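3-oxo-glucose-6-phosphate:glutamate aminotransferase (Bacillus subtilis subsp. subtilis, PDB 4K2M) catalyses the reversible, pyridoxal phosphate-dependent transamination of 3-dehydro-glucose 6-phosphate with glutamate to kanosamine 6-phosphate, a step in kanosamine biosynthesis. Local coordinates at residues M148-S152 with P197-Y201; Q227-L231 with D347-L352; T377-I383 with H409-L415. All coordinates share one frame. Residues are numbered along the deposited sequence.

Interaction 1 (M148-S152 with P197-Y201). With EDO (1,2-ethanediol), chain G.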
loop_
_atom_site.group_PDB
_atom_site.type_symbol
_atom_site.label_atom_id
_atom_site.label_comp_id
_atom_site.label_asym_id
_atom_site.label_seq_id
_atom_site.Cartn_x
_atom_site.Cartn_y
_atom_site.Cartn_z
ATOM N N MET A 148 1.175 16.731 -19.719
ATOM C CA MET A 148 0.348 16.786 -18.509
ATOM C C MET A 148 0.326 18.210 -17.978
ATOM O O MET A 148 1.180 19.035 -18.372
ATOM C CB MET A 148 0.903 15.817 -17.437
ATOM C CG MET A 148 2.348 16.057 -17.061
ATOM S SD MET A 148 2.924 14.897 -15.798
ATOM C CE MET A 148 2.025 15.457 -14.364
ATOM N N PRO A 149 -0.624 18.509 -17.075
ATOM C CA PRO A 149 -0.613 19.833 -16.435
ATOM C C PRO A 149 0.379 19.905 -15.277
ATOM O O PRO A 149 0.818 18.876 -14.741
ATOM C CB PRO A 149 -2.046 19.975 -15.914
ATOM C CG PRO A 149 -2.435 18.559 -15.569
ATOM C CD PRO A 149 -1.789 17.699 -16.642
ATOM N N ALA A 150 0.710 21.126 -14.867
ATOM C CA ALA A 150 1.666 21.334 -13.786
ATOM C C ALA A 150 1.010 21.677 -12.453
ATOM O O ALA A 150 1.714 21.999 -11.483
ATOM C CB ALA A 150 2.643 22.445 -14.181
ATOM N N ASN A 151 -0.320 21.609 -12.385
ATOM C CA ASN A 151 -1.027 22.050 -11.182
ATOM C C ASN A 151 -1.733 20.938 -10.417
ATOM O O ASN A 151 -2.590 21.207 -9.576
ATOM C CB ASN A 151 -2.034 23.150 -11.541
ATOM C CG ASN A 151 -3.149 22.650 -12.440
ATOM O OD1 ASN A 151 -2.998 21.633 -13.122
ATOM N ND2 ASN A 151 -4.286 23.363 -12.448
ATOM N N SER A 152 -1.374 19.690 -10.691
ATOM C CA SER A 152 -1.969 18.563 -9.975
ATOM C C SER A 152 -1.220 18.333 -8.658
ATOM O O SER A 152 -0.219 18.992 -8.367
ATOM C CB SER A 152 -1.899 17.298 -10.842
ATOM O OG SER A 152 -2.628 16.245 -10.229
ATOM N N PRO A 197 -4.256 13.755 -18.847
ATOM C CA PRO A 197 -5.127 14.799 -18.306
ATOM C C PRO A 197 -5.497 14.482 -16.869
ATOM O O PRO A 197 -5.614 13.309 -16.492
ATOM C CB PRO A 197 -6.383 14.713 -19.190
ATOM C CG PRO A 197 -6.386 13.307 -19.722
ATOM C CD PRO A 197 -4.944 12.895 -19.836
ATOM N N VAL A 198 -5.692 15.525 -16.072
ATOM C CA VAL A 198 -6.132 15.361 -14.698
ATOM C C VAL A 198 -7.501 16.003 -14.515
ATOM O O VAL A 198 -7.713 17.156 -14.904
ATOM C CB VAL A 198 -5.155 16.029 -13.736
ATOM C CG1 VAL A 198 -5.621 15.836 -12.278
ATOM C CG2 VAL A 198 -3.750 15.470 -13.929
ATOM N N HIS A 199 -8.433 15.274 -13.919
ATOM C CA HIS A 199 -9.750 15.861 -13.683
ATOM C C HIS A 199 -9.695 16.583 -12.352
ATOM O O HIS A 199 -10.202 16.112 -11.336
ATOM C CB HIS A 199 -10.844 14.794 -13.736
ATOM C CG HIS A 199 -10.811 14.016 -15.016
ATOM N ND1 HIS A 199 -10.532 14.608 -16.221
ATOM C CD2 HIS A 199 -10.960 12.691 -15.259
ATOM C CE1 HIS A 199 -10.513 13.682 -17.170
ATOM N NE2 HIS A 199 -10.763 12.516 -16.614
ATOM N N LEU A 200 -9.024 17.725 -12.365
ATOM C CA LEU A 200 -8.621 18.390 -11.132
ATOM C C LEU A 200 -9.802 18.982 -10.394
ATOM O O LEU A 200 -10.686 19.611 -10.999
ATOM C CB LEU A 200 -7.623 19.503 -11.456
ATOM C CG LEU A 200 -6.870 20.067 -10.252
ATOM C CD1 LEU A 200 -6.080 18.965 -9.518
ATOM C CD2 LEU A 200 -5.921 21.162 -10.747
ATOM N N TYR A 201 -9.795 18.761 -9.078
ATOM C CA TYR A 201 -10.830 19.217 -8.151
ATOM C C TYR A 201 -12.162 18.514 -8.408
ATOM O O TYR A 201 -13.163 18.834 -7.764
ATOM C CB TYR A 201 -11.012 20.741 -8.208
ATOM C CG TYR A 201 -9.717 21.527 -8.119
ATOM C CD1 TYR A 201 -8.664 21.096 -7.324
ATOM C CD2 TYR A 201 -9.567 22.707 -8.818
ATOM C CE1 TYR A 201 -7.475 21.824 -7.244
ATOM C CE2 TYR A 201 -8.391 23.435 -8.748
ATOM C CZ TYR A 201 -7.359 22.992 -7.952
ATOM O OH TYR A 201 -6.203 23.742 -7.907
HETATM C C1 EDO G . -3.653 25.984 -8.418
HETATM O O1 EDO G . -2.359 25.585 -8.860
HETATM C C2 EDO G . -4.627 26.002 -9.588
HETATM O O2 EDO G . -4.883 24.656 -9.995
#
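L200 and V198 give up the most surface here, and both point their CA-to-CB bonds toward 148-152. They stand on alternate positions of an extended loop, with H199, the centre of an inverse gamma turn, between them. V198 meets two residues: its CG2 packs on P149 CG at 3.7 Å, and its CG1 lies 3.7 Å from S152 OG, a hydroxyl hydrogen-bonded to T156 in helix 154-163. L200 reaches across with CD1 4.2 Å from S152 CA. The 3.2 Å approach of L200 CD2 to N151 ND2 is plain packing; the amide's hydrogen bonds go to F177 O and, at 2.8 Å from ND2, to O2 of an ethanediol, which in turn donates to Y201 OH (O2 to OH, 2.6 Å). Both loops follow parallel, adjacent strands, 145-148 and 192-195, and S152 and V198 touch the bound external aldimine. Strand-end loops that together line the cofactor pocket are characteristic of the aspartate aminotransferase fold.

Interaction 2 (Q227-L231 with D347-L352); sequences QGIGL and DHVWHL. With O1G (3-deoxy-3-[(E)-({3-hydroxy-2-methyl-5-[(phosphonooxy)methyl]pyridin-4-yl}methylidene)amino]-6-O-phosphono-alpha-D-gluco pyranose), chain C.
Two irregular loops of the aspartate aminotransferase fold pack here beside the pyridoxal phosphate site. In 227-231 the backbone makes a type II beta turn from G228 to L231, closed by L231 N to G228 O at 3.1 Å; G230, at phi/psi 107/-14, occupies its positive-phi corner. In 347-352, W350 also has positive phi (61/50), and its N donates to H348 ND1 at 3.0 Å. The segments run in opposite directions, CA atoms of Q227 and H351 lying 6.2 Å apart and those of L231 and D347 6.1 Å.

Van der Waals packing centres on V349 (chi1 m), whose methyls lie against the backbone of the turn: CG1 is 3.5 Å from L231 N and 3.6 Å from I229 O, and CG2 3.8 Å from G228 CA. L231 (m, t) adds an apolar contact, CD2 to V349 CG1 at 3.9 Å, and brings CD2 to 3.4 Å from D347 C. H351 (chi1 t) sets CD2 3.5 Å from Q227 CD.

Among the polar groups, H351 ND1 is hydrogen-bonded to N250 OD1. Q227 (m, t) accepts from Y201 N through OE1; as a cofactor-binding residue, it donates from NE2 to O3 of the external aldimine at 2.6 Å.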
loop_
_atom_site.group_PDB
_atom_site.type_symbol
_atom_site.label_atom_id
_atom_site.label_comp_id
_atom_site.label_asym_id
_atom_site.label_seq_id
_atom_site.Cartn_x
_atom_site.Cartn_y
_atom_site.Cartn_z
ATOM N N GLN A 227 -9.492 12.255 -8.386
ATOM C CA GLN A 227 -10.441 13.116 -7.661
ATOM C C GLN A 227 -11.823 13.153 -8.318
ATOM O O GLN A 227 -12.665 13.954 -7.934
ATOM C CB GLN A 227 -9.906 14.550 -7.594
ATOM C CG GLN A 227 -8.683 14.699 -6.688
ATOM C CD GLN A 227 -8.155 16.127 -6.651
ATOM O OE1 GLN A 227 -8.784 17.047 -7.174
ATOM N NE2 GLN A 227 -6.990 16.314 -6.036
ATOM N N GLY A 228 -12.047 12.298 -9.311
ATOM C CA GLY A 228 -13.221 12.431 -10.162
ATOM C C GLY A 228 -14.244 11.299 -10.159
ATOM O O GLY A 228 -15.085 11.239 -11.070
ATOM N N ILE A 229 -14.215 10.412 -9.172
ATOM C CA ILE A 229 -15.216 9.335 -9.163
ATOM C C ILE A 229 -16.642 9.897 -9.147
ATOM O O ILE A 229 -16.952 10.807 -8.369
ATOM C CB ILE A 229 -15.009 8.314 -8.032
ATOM C CG1 ILE A 229 -15.861 7.066 -8.308
ATOM C CG2 ILE A 229 -15.329 8.921 -6.655
ATOM C CD1 ILE A 229 -15.533 5.864 -7.442
ATOM N N GLY A 230 -17.488 9.361 -10.031
ATOM C CA GLY A 230 -18.880 9.795 -10.160
ATOM C C GLY A 230 -19.107 10.603 -11.438
ATOM O O GLY A 230 -20.245 10.849 -11.842
ATOM N N LEU A 231 -18.031 11.042 -12.093
ATOM C CA LEU A 231 -18.184 11.820 -13.327
ATOM C C LEU A 231 -18.877 11.002 -14.412
ATOM O O LEU A 231 -18.508 9.865 -14.683
ATOM C CB LEU A 231 -16.834 12.332 -13.855
ATOM C CG LEU A 231 -16.199 13.517 -13.120
ATOM C CD1 LEU A 231 -14.770 13.723 -13.623
ATOM C CD2 LEU A 231 -17.004 14.770 -13.379
ATOM N N ASP A 347 -20.473 18.247 -15.431
ATOM C CA ASP A 347 -19.246 17.459 -15.533
ATOM C C ASP A 347 -18.284 17.779 -14.392
ATOM O O ASP A 347 -17.096 17.999 -14.615
ATOM C CB ASP A 347 -18.560 17.674 -16.895
ATOM C CG ASP A 347 -18.160 19.121 -17.136
ATOM O OD1 ASP A 347 -18.658 20.007 -16.404
ATOM O OD2 ASP A 347 -17.347 19.376 -18.063
ATOM N N HIS A 348 -18.804 17.788 -13.169
ATOM C CA HIS A 348 -18.003 18.118 -11.987
ATOM C C HIS A 348 -18.559 17.285 -10.832
ATOM O O HIS A 348 -19.778 17.140 -10.708
ATOM C CB HIS A 348 -18.182 19.615 -11.658
ATOM C CG HIS A 348 -17.016 20.248 -10.950
ATOM N ND1 HIS A 348 -16.403 19.687 -9.851
ATOM C CD2 HIS A 348 -16.381 21.425 -11.181
ATOM C CE1 HIS A 348 -15.422 20.482 -9.447
ATOM N NE2 HIS A 348 -15.393 21.541 -10.232
ATOM N N VAL A 349 -17.683 16.727 -9.993
ATOM C CA VAL A 349 -18.153 16.015 -8.808
ATOM C C VAL A 349 -17.759 16.706 -7.502
ATOM O O VAL A 349 -18.002 16.182 -6.423
ATOM C CB VAL A 349 -17.747 14.523 -8.783
ATOM C CG1 VAL A 349 -18.419 13.766 -9.914
ATOM C CG2 VAL A 349 -16.203 14.358 -8.855
ATOM N N TRP A 350 -17.149 17.880 -7.615
ATOM C CA TRP A 350 -16.990 18.771 -6.472
ATOM C C TRP A 350 -16.181 18.137 -5.362
ATOM O O TRP A 350 -16.570 18.144 -4.195
ATOM C CB TRP A 350 -18.364 19.242 -5.966
ATOM C CG TRP A 350 -19.166 19.854 -7.083
ATOM C CD1 TRP A 350 -20.270 19.316 -7.695
ATOM C CD2 TRP A 350 -18.898 21.095 -7.745
ATOM N NE1 TRP A 350 -20.701 20.160 -8.709
ATOM C CE2 TRP A 350 -19.874 21.256 -8.753
ATOM C CE3 TRP A 350 -17.921 22.090 -7.584
ATOM C CZ2 TRP A 350 -19.912 22.376 -9.589
ATOM C CZ3 TRP A 350 -17.952 23.202 -8.423
ATOM C CH2 TRP A 350 -18.945 23.336 -9.411
ATOM N N HIS A 351 -15.025 17.590 -5.730
ATOM C CA HIS A 351 -14.104 17.109 -4.714
ATOM C C HIS A 351 -13.528 18.287 -3.914
ATOM O O HIS A 351 -13.395 18.223 -2.688
ATOM C CB HIS A 351 -12.959 16.326 -5.354
ATOM C CG HIS A 351 -11.929 15.892 -4.362
ATOM N ND1 HIS A 351 -12.209 15.012 -3.341
ATOM C CD2 HIS A 351 -10.631 16.244 -4.213
ATOM C CE1 HIS A 351 -11.122 14.826 -2.612
ATOM N NE2 HIS A 351 -10.151 15.563 -3.118
ATOM N N LEU A 352 -13.163 19.351 -4.631
ATOM C CA LEU A 352 -12.724 20.609 -4.036
ATOM C C LEU A 352 -13.525 21.719 -4.690
ATOM O O LEU A 352 -14.006 21.548 -5.811
ATOM C CB LEU A 352 -11.210 20.809 -4.238
ATOM C CG LEU A 352 -10.353 19.869 -3.366
ATOM C CD1 LEU A 352 -8.997 19.502 -4.019
ATOM C CD2 LEU A 352 -10.128 20.459 -1.970
HETATM P P O1G C . -3.178 8.409 -3.945
HETATM C C3A O1G C . -4.680 13.371 -6.568
HETATM O O3 O1G C . -5.338 14.331 -5.874
HETATM C C1 O1G C . -3.901 15.355 -0.569
HETATM N "N1'" O1G C . -3.922 12.419 -8.597
HETATM C C2 O1G C . -4.117 15.031 -2.050
HETATM O O2 O1G C . -5.193 15.946 -2.448
HETATM C C9A O1G C . -4.583 13.401 -7.963
HETATM C C2A O1G C . -5.209 14.498 -8.808
HETATM C C3 O1G C . -4.498 13.564 -2.313
HETATM N "N3'" O1G C . -4.387 13.411 -3.774
HETATM O O1 O1G C . -5.136 15.349 0.164
HETATM C C4 O1G C . -3.604 12.581 -1.530
HETATM O O4 O1G C . -4.412 11.388 -1.539
HETATM C C4A O1G C . -4.100 12.343 -5.846
HETATM C C4B O1G C . -4.165 12.301 -4.371
HETATM C C5 O1G C . -3.556 13.039 -0.073
HETATM O O5 O1G C . -3.049 14.375 0.038
HETATM C C5A O1G C . -3.416 11.340 -6.528
HETATM C C5T O1G C . -2.705 10.130 -5.901
HETATM C C6 O1G C . -2.560 12.290 0.767
HETATM C C6A O1G C . -3.339 11.411 -7.911
HETATM O OP1 O1G C . -1.854 7.822 -4.383
HETATM O OP2 O1G C . -4.254 7.385 -3.804
HETATM O OP3 O1G C . -3.011 9.375 -2.749
HETATM O OP4 O1G C . -3.681 9.307 -5.221
HETATM O O6 O1G C . -2.660 12.496 2.125
HETATM P "P'" O1G C . -2.318 11.315 3.162
HETATM O OP6 O1G C . -3.327 10.222 2.881
HETATM O OP7 O1G C . -0.883 10.887 2.953
HETATM O OP8 O1G C . -2.541 12.005 4.511
#

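Interaction 3 (T377-I383 with H409-L415). With O1G (3-deoxy-3-[(E)-({3-hydroxy-2-methyl-5-[(phosphonooxy)methyl]pyridin-4-yl}methylidene)amino]-6-O-phosphono-alpha-D-gluco pyranose), chain C; EDO (1,2-ethanediol), chain E; EDO (1,2-ethanediol), chain G.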
loop_
_atom_site.group_PDB
_atom_site.type_symbol
_atom_site.label_atom_id
_atom_site.label_comp_id
_atom_site.label_asym_id
_atom_site.label_seq_id
_atom_site.Cartn_x
_atom_site.Cartn_y
_atom_site.Cartn_z
ATOM N N THR A 377 -9.512 28.234 5.057
ATOM C CA THR A 377 -9.535 27.958 3.625
ATOM C C THR A 377 -8.180 27.349 3.286
ATOM O O THR A 377 -7.307 27.226 4.155
ATOM C CB THR A 377 -9.783 29.230 2.792
ATOM O OG1 THR A 377 -8.833 30.239 3.167
ATOM C CG2 THR A 377 -11.208 29.761 3.023
ATOM N N ASP A 378 -7.989 26.961 2.036
ATOM C CA ASP A 378 -6.732 26.333 1.658
ATOM C C ASP A 378 -6.489 26.532 0.177
ATOM O O ASP A 378 -7.374 26.978 -0.561
ATOM C CB ASP A 378 -6.767 24.838 1.981
ATOM C CG ASP A 378 -5.400 24.276 2.316
ATOM O OD1 ASP A 378 -4.385 24.925 1.985
ATOM O OD2 ASP A 378 -5.348 23.176 2.900
ATOM N N VAL A 379 -5.283 26.193 -0.261
ATOM C CA VAL A 379 -4.944 26.276 -1.680
ATOM C C VAL A 379 -4.339 24.944 -2.113
ATOM O O VAL A 379 -3.216 24.621 -1.740
ATOM C CB VAL A 379 -3.982 27.453 -1.961
ATOM C CG1 VAL A 379 -3.477 27.420 -3.429
ATOM C CG2 VAL A 379 -4.673 28.793 -1.691
ATOM N N TYR A 380 -5.104 24.147 -2.857
ATOM C CA TYR A 380 -4.591 22.886 -3.418
ATOM C C TYR A 380 -4.118 23.185 -4.837
ATOM O O TYR A 380 -4.963 23.402 -5.723
ATOM C CB TYR A 380 -5.729 21.844 -3.472
ATOM C CG TYR A 380 -6.106 21.208 -2.138
ATOM C CD1 TYR A 380 -6.546 21.980 -1.065
ATOM C CD2 TYR A 380 -6.060 19.825 -1.971
ATOM C CE1 TYR A 380 -6.886 21.387 0.157
ATOM C CE2 TYR A 380 -6.419 19.224 -0.773
ATOM C CZ TYR A 380 -6.827 20.014 0.291
ATOM O OH TYR A 380 -7.171 19.410 1.485
ATOM N N TYR A 381 -2.806 23.196 -5.113
ATOM C CA TYR A 381 -1.711 22.838 -4.211
ATOM C C TYR A 381 -0.742 24.016 -4.202
ATOM O O TYR A 381 -0.795 24.866 -5.088
ATOM C CB TYR A 381 -1.025 21.551 -4.723
ATOM C CG TYR A 381 -2.028 20.418 -4.720
ATOM C CD1 TYR A 381 -2.208 19.641 -3.590
ATOM C CD2 TYR A 381 -2.858 20.189 -5.818
ATOM C CE1 TYR A 381 -3.169 18.625 -3.555
ATOM C CE2 TYR A 381 -3.827 19.180 -5.792
ATOM C CZ TYR A 381 -3.969 18.406 -4.659
ATOM O OH TYR A 381 -4.918 17.399 -4.617
ATOM N N PRO A 382 0.135 24.090 -3.187
ATOM C CA PRO A 382 0.905 25.337 -3.014
ATOM C C PRO A 382 2.036 25.594 -4.011
ATOM O O PRO A 382 2.412 26.762 -4.208
ATOM C CB PRO A 382 1.467 25.210 -1.591
ATOM C CG PRO A 382 1.469 23.721 -1.310
ATOM C CD PRO A 382 0.235 23.201 -2.017
ATOM N N ILE A 383 2.580 24.552 -4.637
ATOM C CA ILE A 383 3.726 24.739 -5.529
ATOM C C ILE A 383 3.441 24.008 -6.838
ATOM O O ILE A 383 3.059 22.837 -6.828
ATOM C CB ILE A 383 5.039 24.186 -4.904
ATOM C CG1 ILE A 383 5.296 24.824 -3.537
ATOM C CG2 ILE A 383 6.226 24.428 -5.846
ATOM C CD1 ILE A 383 6.478 24.223 -2.773
ATOM N N HIS A 409 -3.011 29.805 -10.491
ATOM C CA HIS A 409 -2.406 29.303 -9.264
ATOM C C HIS A 409 -2.314 30.369 -8.172
ATOM O O HIS A 409 -2.425 30.063 -6.980
ATOM C CB HIS A 409 -0.999 28.783 -9.574
ATOM C CG HIS A 409 -0.250 28.332 -8.362
ATOM N ND1 HIS A 409 -0.694 27.310 -7.554
ATOM C CD2 HIS A 409 0.918 28.756 -7.828
ATOM C CE1 HIS A 409 0.168 27.122 -6.573
ATOM N NE2 HIS A 409 1.158 27.984 -6.716
ATOM N N SER A 410 -2.105 31.621 -8.581
ATOM C CA SER A 410 -1.977 32.735 -7.637
ATOM C C SER A 410 -3.331 33.271 -7.182
ATOM O O SER A 410 -3.417 34.041 -6.219
ATOM C CB SER A 410 -1.159 33.871 -8.272
ATOM O OG SER A 410 -1.936 34.547 -9.244
ATOM N N GLN A 411 -4.397 32.857 -7.860
ATOM C CA GLN A 411 -5.724 33.399 -7.569
ATOM C C GLN A 411 -6.631 32.426 -6.839
ATOM O O GLN A 411 -7.579 32.835 -6.169
ATOM C CB GLN A 411 -6.421 33.809 -8.869
ATOM C CG GLN A 411 -5.827 35.027 -9.544
ATOM C CD GLN A 411 -6.675 35.468 -10.702
ATOM O OE1 GLN A 411 -6.567 34.931 -11.800
ATOM N NE2 GLN A 411 -7.571 36.418 -10.449
ATOM N N VAL A 412 -6.354 31.137 -6.986
ATOM C CA VAL A 412 -7.327 30.123 -6.569
ATOM C C VAL A 412 -7.412 30.042 -5.058
ATOM O O VAL A 412 -6.406 30.161 -4.342
ATOM C CB VAL A 412 -7.009 28.723 -7.181
ATOM C CG1 VAL A 412 -5.705 28.167 -6.612
ATOM C CG2 VAL A 412 -8.177 27.742 -6.948
ATOM N N LEU A 413 -8.632 29.846 -4.568
ATOM C CA LEU A 413 -8.874 29.694 -3.144
ATOM C C LEU A 413 -9.945 28.628 -2.973
ATOM O O LEU A 413 -11.013 28.714 -3.582
ATOM C CB LEU A 413 -9.370 31.017 -2.544
ATOM C CG LEU A 413 -9.524 30.994 -1.029
ATOM C CD1 LEU A 413 -8.190 30.606 -0.411
ATOM C CD2 LEU A 413 -9.967 32.343 -0.506
ATOM N N HIS A 414 -9.658 27.623 -2.154
ATOM C CA HIS A 414 -10.625 26.559 -1.927
ATOM C C HIS A 414 -11.414 26.792 -0.649
ATOM O O HIS A 414 -10.828 27.087 0.408
ATOM C CB HIS A 414 -9.910 25.199 -1.902
ATOM C CG HIS A 414 -9.362 24.810 -3.237
ATOM N ND1 HIS A 414 -8.019 24.874 -3.546
ATOM C CD2 HIS A 414 -9.995 24.404 -4.365
ATOM C CE1 HIS A 414 -7.847 24.499 -4.805
ATOM N NE2 HIS A 414 -9.028 24.211 -5.322
ATOM N N LEU A 415 -12.735 26.636 -0.760
ATOM C CA LEU A 415 -13.650 26.813 0.359
ATOM C C LEU A 415 -14.027 25.440 0.902
ATOM O O LEU A 415 -14.070 24.480 0.135
ATOM C CB LEU A 415 -14.910 27.523 -0.126
ATOM C CG LEU A 415 -14.679 28.847 -0.843
ATOM C CD1 LEU A 415 -16.049 29.475 -1.077
ATOM C CD2 LEU A 415 -13.793 29.764 -0.008
HETATM P P O1G C . -3.178 8.409 -3.945
HETATM C C3A O1G C . -4.680 13.371 -6.568
HETATM O O3 O1G C . -5.338 14.331 -5.874
HETATM C C1 O1G C . -3.901 15.355 -0.569
HETATM N "N1'" O1G C . -3.922 12.419 -8.597
HETATM C C2 O1G C . -4.117 15.031 -2.050
HETATM O O2 O1G C . -5.193 15.946 -2.448
HETATM C C9A O1G C . -4.583 13.401 -7.963
HETATM C C2A O1G C . -5.209 14.498 -8.808
HETATM C C3 O1G C . -4.498 13.564 -2.313
HETATM N "N3'" O1G C . -4.387 13.411 -3.774
HETATM O O1 O1G C . -5.136 15.349 0.164
HETATM C C4 O1G C . -3.604 12.581 -1.530
HETATM O O4 O1G C . -4.412 11.388 -1.539
HETATM C C4A O1G C . -4.100 12.343 -5.846
HETATM C C4B O1G C . -4.165 12.301 -4.371
HETATM C C5 O1G C . -3.556 13.039 -0.073
HETATM O O5 O1G C . -3.049 14.375 0.038
HETATM C C5A O1G C . -3.416 11.340 -6.528
HETATM C C5T O1G C . -2.705 10.130 -5.901
HETATM C C6 O1G C . -2.560 12.290 0.767
HETATM C C6A O1G C . -3.339 11.411 -7.911
HETATM O OP1 O1G C . -1.854 7.822 -4.383
HETATM O OP2 O1G C . -4.254 7.385 -3.804
HETATM O OP3 O1G C . -3.011 9.375 -2.749
HETATM O OP4 O1G C . -3.681 9.307 -5.221
HETATM O O6 O1G C . -2.660 12.496 2.125
HETATM P "P'" O1G C . -2.318 11.315 3.162
HETATM O OP6 O1G C . -3.327 10.222 2.881
HETATM O OP7 O1G C . -0.883 10.887 2.953
HETATM O OP8 O1G C . -2.541 12.005 4.511
HETATM C C1 EDO E . -3.281 20.661 0.053
HETATM O O1 EDO E . -2.573 19.598 0.704
HETATM C C2 EDO E . -2.864 21.997 0.672
HETATM O O2 EDO E . -3.062 21.902 2.086
HETATM C C1 EDO G . -3.653 25.984 -8.418
HETATM O O1 EDO G . -2.359 25.585 -8.860
HETATM C C2 EDO G . -4.627 26.002 -9.588
HETATM O O2 EDO G . -4.883 24.656 -9.995
#
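A single antiparallel bridge, the hydrogen-bonded pair D378 and H414, joins the loop to strand 412-415 (H414 N to D378 O 2.9 Å, D378 N to H414 O 3.3 Å). The chi1 t rotamer of D378 lets OD1 accept from V379 N at 2.7 Å. T377 (chi1 p) sets OG1 3.7 Å from L413 CD1 and CB 3.4 Å from H414 O. The chi1 m rotamer of H414 brings its imidazole against the loop, ND1 3.9 Å from V379 CA, and the edge of the Y380 ring meets its face in an offset edge-to-face pair, centroids 5.7 Å apart and planes at 83°. V379 (chi1 t) puts CG1 4.0 Å from V412 CG1 and CG2 4.2 Å from L413 CD1. H409 (chi1 t), on helix 403-411, makes a weak hydrogen bond from NE2 to P382 O (3.1 Å); its ND1 is hydrogen-bonded to ethanediol O1 (2.7 Å). After a cis peptide bond, Y381 (chi1 m) has CA-to-CB away from 409-415; its OH is hydrogen-bonded to O2 of the sugar (2.6 Å) and weakly accepts from O3 of the pyridine ring (3.3 Å). The bridge thus fastens to the small C-terminal sheet a loop that delivers a substrate-binding tyrosine to the active site.

In the fold
The three contacts follow one another along the chain without nesting or crossing. Interaction 1 closes a 44-residue excursion between loops after neighbouring strands of the large mixed sheet. Interaction 2 spans 115 residues, bringing a loop of that sheet against the approach to strand 353-356, and interaction 3 closes 25 residues onto strand 412-415, the antiparallel partner of 353-356. Y201 links all three: besides the hydrogen bond of its N to Q227, its O accepts a hydrogen bond from L352 N (3.2 Å), and its OH is hydrogen-bonded to Y380 O (2.5 Å). Around the external aldimine, S152 and V198, Q227, and Y380 and Y381 line one pocket, to which the second subunit adds T100, Y276 and K284.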